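Local coordinates for protein paenibacillus xanthan lyase (Paenibacillus, PDB 6F2P) that cleaves the bacterial polysaccharide xanthan as a xanthan lyase, probably by the beta-elimination chemistry of polysaccharide lyase family 8, at residues Ile511-Lys516 / Met600-Asp605; Asn546-Ala551 / Ile559-Pro564. One frame throughout, in Å; residues are numbered along the deposited sequence.

Contact 1 of 2, residues Ile511-Lys516 / Met600-Asp605; sequences IVENRK and MTLWFD
Five backbone hydrogen bonds join the antiparallel strands 511-516 and 600-605, and a classic beta bulge interrupts their pairing. Leu602 O accepts from two donors at the bulge: Glu513 N, 3.0 Å away and in the carbonyl plane on a lone pair, and Val512 N, 2.8 Å away above that plane and less straight (131° at the hydrogen). Glu513 O returns a bond to Leu602 N, while Arg515 and Met600 form a reciprocal pair.

Among the polar side chains, Glu513 bends at chi2 (49°), bringing OE2 within 2.6 Å of Asn514 N, which it meets with its anti lone pair. Asn514 and Thr601 run alongside each other, Asn514 OD1 in a weak hydrogen bond with Thr601 OG1 at 3.0 Å; its ND2 donates to Arg434 O. An alanine in place of Asn514 would probably loosen the hold on both Thr601 and the Arg434 backbone.

Apolar packing clusters at the bulge. Val512 CG2, beside its own backbone N, crosses obliquely to Phe604 CE2 at 3.4 Å, and Ile511 CD1 lies 3.6 Å from Trp603 CB.

Arg434 also makes a cation-pi contact with Trp603. In the sheet, strand 439-441 flanks 508-516 and strand 566-578 flanks 595-607; Val512, Glu513 and Leu602 turn to the hairpin strands 545-550 and 559-563.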
loop_
_atom_site.group_PDB
_atom_site.type_symbol
_atom_site.label_atom_id
_atom_site.label_comp_id
_atom_site.label_asym_id
_atom_site.label_seq_id
_atom_site.Cartn_x
_atom_site.Cartn_y
_atom_site.Cartn_z
ATOM N N ILE A 511 1.647 -17.299 15.756
ATOM C CA ILE A 511 0.327 -17.740 16.183
ATOM C C ILE A 511 -0.545 -18.126 15.005
ATOM O O ILE A 511 -0.853 -17.291 14.154
ATOM C CB ILE A 511 -0.402 -16.666 17.012
ATOM C CG1 ILE A 511 0.535 -16.067 18.071
ATOM C CG2 ILE A 511 -1.663 -17.247 17.629
ATOM C CD1 ILE A 511 1.216 -17.091 18.950
ATOM N N VAL A 512 -0.939 -19.394 14.952
ATOM C CA VAL A 512 -1.816 -19.848 13.878
ATOM C C VAL A 512 -3.259 -19.460 14.169
ATOM O O VAL A 512 -3.989 -18.997 13.285
ATOM C CB VAL A 512 -1.737 -21.374 13.663
ATOM C CG1 VAL A 512 -2.878 -21.847 12.771
ATOM C CG2 VAL A 512 -0.411 -21.754 13.057
ATOM N N GLU A 513 -3.661 -19.645 15.420
ATOM C CA GLU A 513 -5.046 -19.447 15.810
ATOM C C GLU A 513 -5.128 -18.985 17.261
ATOM O O GLU A 513 -4.244 -19.281 18.071
ATOM C CB GLU A 513 -5.822 -20.748 15.604
ATOM C CG GLU A 513 -7.311 -20.657 15.841
ATOM C CD GLU A 513 -7.961 -19.479 15.129
ATOM O OE1 GLU A 513 -8.479 -19.669 14.010
ATOM O OE2 GLU A 513 -7.974 -18.364 15.698
ATOM N N ASN A 514 -6.169 -18.221 17.572
ATOM C CA ASN A 514 -6.533 -17.939 18.951
ATOM C C ASN A 514 -8.017 -17.633 18.968
ATOM O O ASN A 514 -8.416 -16.483 19.058
ATOM C CB ASN A 514 -5.719 -16.776 19.530
ATOM C CG ASN A 514 -5.736 -16.765 21.051
ATOM O OD1 ASN A 514 -6.585 -17.405 21.668
ATOM N ND2 ASN A 514 -4.797 -16.053 21.659
ATOM N N ARG A 515 -8.836 -18.675 18.853
ATOM C CA ARG A 515 -10.255 -18.504 18.574
ATOM C C ARG A 515 -11.086 -18.540 19.835
ATOM O O ARG A 515 -10.867 -19.388 20.695
ATOM C CB ARG A 515 -10.739 -19.626 17.653
ATOM C CG ARG A 515 -12.090 -19.372 16.998
ATOM C CD ARG A 515 -11.930 -18.430 15.816
ATOM N NE ARG A 515 -13.191 -18.174 15.129
ATOM C CZ ARG A 515 -13.341 -17.242 14.194
ATOM N NH1 ARG A 515 -12.306 -16.491 13.851
ATOM N NH2 ARG A 515 -14.520 -17.053 13.611
ATOM N N LYS A 516 -12.060 -17.640 19.935
ATOM C CA LYS A 516 -12.997 -17.688 21.049
ATOM C C LYS A 516 -14.026 -18.780 20.805
ATOM O O LYS A 516 -14.544 -18.913 19.698
ATOM C CB LYS A 516 -13.698 -16.347 21.248
ATOM C CG LYS A 516 -14.290 -16.196 22.634
ATOM C CD LYS A 516 -15.535 -15.361 22.612
ATOM C CE LYS A 516 -15.260 -13.995 22.059
ATOM N NZ LYS A 516 -16.537 -13.328 21.721
ATOM N N MET A 600 -9.362 -21.334 21.996
ATOM C CA MET A 600 -8.499 -22.357 21.420
ATOM C C MET A 600 -7.319 -21.682 20.746
ATOM O O MET A 600 -7.484 -20.967 19.761
ATOM C CB MET A 600 -9.252 -23.191 20.384
ATOM C CG MET A 600 -8.340 -24.124 19.592
ATOM S SD MET A 600 -7.479 -25.307 20.665
ATOM C CE MET A 600 -8.878 -26.272 21.236
ATOM N N THR A 601 -6.128 -21.913 21.275
ATOM C CA THR A 601 -4.926 -21.269 20.768
ATOM C C THR A 601 -3.985 -22.285 20.120
ATOM O O THR A 601 -3.600 -23.272 20.752
ATOM C CB THR A 601 -4.193 -20.566 21.912
ATOM O OG1 THR A 601 -5.138 -19.826 22.683
ATOM C CG2 THR A 601 -3.141 -19.616 21.377
ATOM N N LEU A 602 -3.629 -22.051 18.857
ATOM C CA LEU A 602 -2.688 -22.913 18.144
ATOM C C LEU A 602 -1.493 -22.075 17.700
ATOM O O LEU A 602 -1.676 -20.969 17.189
ATOM C CB LEU A 602 -3.365 -23.541 16.925
ATOM C CG LEU A 602 -4.706 -24.255 17.139
ATOM C CD1 LEU A 602 -5.309 -24.686 15.817
ATOM C CD2 LEU A 602 -4.555 -25.454 18.054
ATOM N N TRP A 603 -0.273 -22.578 17.892
ATOM C CA TRP A 603 0.902 -21.818 17.464
ATOM C C TRP A 603 2.177 -22.629 17.190
ATOM O O TRP A 603 2.252 -23.820 17.475
ATOM C CB TRP A 603 1.195 -20.675 18.440
ATOM C CG TRP A 603 1.780 -21.082 19.772
ATOM C CD1 TRP A 603 3.082 -20.962 20.163
ATOM C CD2 TRP A 603 1.076 -21.635 20.894
ATOM N NE1 TRP A 603 3.236 -21.417 21.451
ATOM C CE2 TRP A 603 2.019 -21.835 21.921
ATOM C CE3 TRP A 603 -0.260 -21.983 21.130
ATOM C CZ2 TRP A 603 1.669 -22.369 23.163
ATOM C CZ3 TRP A 603 -0.602 -22.521 22.362
ATOM C CH2 TRP A 603 0.359 -22.702 23.363
ATOM N N PHE A 604 3.164 -21.959 16.602
ATOM C CA PHE A 604 4.476 -22.539 16.364
ATOM C C PHE A 604 5.472 -21.967 17.353
ATOM O O PHE A 604 5.417 -20.778 17.697
ATOM C CB PHE A 604 4.985 -22.203 14.959
ATOM C CG PHE A 604 4.103 -22.690 13.844
ATOM C CD1 PHE A 604 3.868 -24.043 13.662
ATOM C CD2 PHE A 604 3.546 -21.794 12.944
ATOM C CE1 PHE A 604 3.069 -24.489 12.621
ATOM C CE2 PHE A 604 2.749 -22.237 11.890
ATOM C CZ PHE A 604 2.509 -23.584 11.733
ATOM N N ASP A 605 6.404 -22.804 17.791
ATOM C CA ASP A 605 7.490 -22.339 18.632
ATOM C C ASP A 605 8.792 -22.501 17.879
ATOM O O ASP A 605 9.266 -23.617 17.693
ATOM C CB ASP A 605 7.530 -23.129 19.942
ATOM C CG ASP A 605 8.555 -22.581 20.938
ATOM O OD1 ASP A 605 9.558 -21.932 20.530
ATOM O OD2 ASP A 605 8.354 -22.810 22.148
#

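Contact 2 of 2, residues Asn546-Ala551 / Ile559-Pro564; sequences NYIHLA and IGYYFP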
loop_
_atom_site.group_PDB
_atom_site.type_symbol
_atom_site.label_atom_id
_atom_site.label_comp_id
_atom_site.label_asym_id
_atom_site.label_seq_id
_atom_site.Cartn_x
_atom_site.Cartn_y
_atom_site.Cartn_z
ATOM N N ASN A 546 -0.581 -32.785 10.610
ATOM C CA ASN A 546 -0.834 -32.631 9.183
ATOM C C ASN A 546 -2.004 -31.702 8.932
ATOM O O ASN A 546 -1.940 -30.784 8.108
ATOM C CB ASN A 546 -1.117 -33.988 8.546
ATOM C CG ASN A 546 0.060 -34.920 8.636
ATOM O OD1 ASN A 546 1.215 -34.492 8.538
ATOM N ND2 ASN A 546 -0.217 -36.206 8.835
ATOM N N TYR A 547 -3.088 -31.957 9.647
ATOM C CA TYR A 547 -4.243 -31.093 9.558
ATOM C C TYR A 547 -4.977 -31.031 10.892
ATOM O O TYR A 547 -4.750 -31.857 11.776
ATOM C CB TYR A 547 -5.173 -31.528 8.420
ATOM C CG TYR A 547 -5.514 -33.004 8.395
ATOM C CD1 TYR A 547 -4.651 -33.929 7.814
ATOM C CD2 TYR A 547 -6.712 -33.470 8.924
ATOM C CE1 TYR A 547 -4.967 -35.281 7.778
ATOM C CE2 TYR A 547 -7.036 -34.811 8.894
ATOM C CZ TYR A 547 -6.165 -35.716 8.318
ATOM O OH TYR A 547 -6.487 -37.060 8.283
ATOM N N ILE A 548 -5.839 -30.029 11.028
ATOM C CA ILE A 548 -6.591 -29.798 12.245
ATOM C C ILE A 548 -7.969 -29.298 11.831
ATOM O O ILE A 548 -8.090 -28.536 10.869
ATOM C CB ILE A 548 -5.903 -28.723 13.124
ATOM C CG1 ILE A 548 -4.567 -29.226 13.666
ATOM C CG2 ILE A 548 -6.787 -28.312 14.292
ATOM C CD1 ILE A 548 -3.904 -28.264 14.627
ATOM N N HIS A 549 -9.006 -29.723 12.544
ATOM C CA HIS A 549 -10.334 -29.176 12.325
ATOM C C HIS A 549 -10.919 -28.714 13.656
ATOM O O HIS A 549 -10.987 -29.482 14.612
ATOM C CB HIS A 549 -11.249 -30.204 11.665
ATOM C CG HIS A 549 -12.640 -29.708 11.423
ATOM N ND1 HIS A 549 -13.599 -29.667 12.413
ATOM C CD2 HIS A 549 -13.235 -29.227 10.304
ATOM C CE1 HIS A 549 -14.722 -29.184 11.915
ATOM N NE2 HIS A 549 -14.530 -28.910 10.637
ATOM N N LEU A 550 -11.320 -27.447 13.708
ATOM C CA LEU A 550 -11.951 -26.873 14.884
ATOM C C LEU A 550 -13.385 -26.513 14.538
ATOM O O LEU A 550 -13.617 -25.694 13.647
ATOM C CB LEU A 550 -11.207 -25.618 15.339
ATOM C CG LEU A 550 -11.956 -24.850 16.437
ATOM C CD1 LEU A 550 -12.163 -25.746 17.638
ATOM C CD2 LEU A 550 -11.242 -23.563 16.845
ATOM N N ALA A 551 -14.345 -27.115 15.233
ATOM C CA ALA A 551 -15.750 -26.928 14.882
ATOM C C ALA A 551 -16.253 -25.566 15.349
ATOM O O ALA A 551 -15.903 -25.101 16.431
ATOM C CB ALA A 551 -16.604 -28.053 15.452
ATOM N N ILE A 559 -13.326 -24.114 11.133
ATOM C CA ILE A 559 -12.062 -23.700 10.520
ATOM C C ILE A 559 -11.102 -24.886 10.367
ATOM O O ILE A 559 -10.906 -25.668 11.300
ATOM C CB ILE A 559 -11.370 -22.564 11.298
ATOM C CG1 ILE A 559 -12.378 -21.461 11.643
ATOM C CG2 ILE A 559 -10.189 -22.012 10.495
ATOM C CD1 ILE A 559 -11.810 -20.365 12.511
ATOM N N GLY A 560 -10.527 -25.031 9.175
ATOM C CA GLY A 560 -9.558 -26.077 8.914
ATOM C C GLY A 560 -8.158 -25.498 8.888
ATOM O O GLY A 560 -7.984 -24.319 8.596
ATOM N N TYR A 561 -7.159 -26.315 9.214
ATOM C CA TYR A 561 -5.768 -25.880 9.156
ATOM C C TYR A 561 -4.929 -27.003 8.562
ATOM O O TYR A 561 -4.871 -28.100 9.104
ATOM C CB TYR A 561 -5.230 -25.522 10.541
ATOM C CG TYR A 561 -6.142 -24.645 11.365
ATOM C CD1 TYR A 561 -7.291 -25.166 11.956
ATOM C CD2 TYR A 561 -5.843 -23.304 11.581
ATOM C CE1 TYR A 561 -8.130 -24.380 12.712
ATOM C CE2 TYR A 561 -6.682 -22.503 12.345
ATOM C CZ TYR A 561 -7.825 -23.056 12.904
ATOM O OH TYR A 561 -8.682 -22.303 13.657
ATOM N N TYR A 562 -4.279 -26.733 7.443
ATOM C CA TYR A 562 -3.440 -27.733 6.822
ATOM C C TYR A 562 -1.994 -27.303 6.998
ATOM O O TYR A 562 -1.667 -26.129 6.839
ATOM C CB TYR A 562 -3.841 -27.917 5.353
ATOM C CG TYR A 562 -2.781 -28.518 4.460
ATOM C CD1 TYR A 562 -2.216 -29.754 4.744
ATOM C CD2 TYR A 562 -2.361 -27.851 3.317
ATOM C CE1 TYR A 562 -1.242 -30.293 3.933
ATOM C CE2 TYR A 562 -1.394 -28.382 2.495
ATOM C CZ TYR A 562 -0.835 -29.601 2.803
ATOM O OH TYR A 562 0.135 -30.125 1.972
ATOM N N PHE A 563 -1.135 -28.246 7.370
ATOM C CA PHE A 563 0.268 -27.932 7.607
ATOM C C PHE A 563 1.187 -28.676 6.644
ATOM O O PHE A 563 1.565 -29.816 6.892
ATOM C CB PHE A 563 0.633 -28.188 9.072
ATOM C CG PHE A 563 -0.217 -27.409 10.032
ATOM C CD1 PHE A 563 -1.437 -27.909 10.470
ATOM C CD2 PHE A 563 0.174 -26.151 10.460
ATOM C CE1 PHE A 563 -2.239 -27.176 11.339
ATOM C CE2 PHE A 563 -0.622 -25.422 11.326
ATOM C CZ PHE A 563 -1.829 -25.939 11.764
ATOM N N PRO A 564 1.544 -28.020 5.534
ATOM C CA PRO A 564 2.386 -28.611 4.486
ATOM C C PRO A 564 3.698 -29.152 5.050
ATOM O O PRO A 564 4.491 -28.409 5.656
ATOM C CB PRO A 564 2.655 -27.435 3.549
ATOM C CG PRO A 564 1.490 -26.517 3.764
ATOM C CD PRO A 564 1.112 -26.649 5.202
HETATM O O HOH W 1 0.925 -32.531 6.397
#
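Ile548 O is held by one hydrogen bond and two weaker approaches. Tyr561 N donates to it at 2.9 Å in the carbonyl plane, Gly560 CA comes to 3.5 Å as a CA-H...O contact, and Tyr561 CD1 presents its ring edge, with the oxygen in the plane of the ring. The return bond from Ile548 N to Tyr561 O completes this hydrogen-bonded antiparallel pair. Leu550 and Ile559 form the next one, straighter still, with 179° at the hydrogen of Leu550 N. At the other end Phe563 N donates to Asn546 O, and a water spans the same end by donating to Asn546 OD1 (2.9 Å) and Phe563 O.

The apolar contacts gather on the side of Ile548. Its extended chain carries CD1 obliquely to Phe563 CE1 (3.8 Å), while CG2 meets Tyr561 CD1 at 4.0 Å. Leu550 CB reaches the same tyrosine at the ring edge, near its plane, 4.2 Å from CE1. With CG beside the backbone N (chi1 -47°), Tyr561 carries its hydroxyl to Glu513.

This beta hairpin lies in a large antiparallel sheet, between strand 525-527 next to 545-550 and strand 613-621 next to 559-563. Helix 625-633 covers Tyr547 and Tyr562 on one face, whereas Leu550, Ile559 and Tyr561 pack on strand 508-516 at the other.

Overall arrangement
Contacts 1 and 2 belong to two different antiparallel sheets of the super-sandwich domain, packed face to face with centres about 12 Å apart. Tyr561 and Glu513 make the polar link between them, a probable hydrogen bond from OH to OE1 of 2.7 Å, amid apolar packing of Val512 on Tyr561 and Phe604 on Phe563. Contact 1 is buried throughout and joins strands distant in sequence, with a bulge and polar side chains tied to nearby loops. Contact 2, a local hairpin in regular register, shares that buried interface on one face but has partly exposed tyrosines on the other and a water bridge at one end.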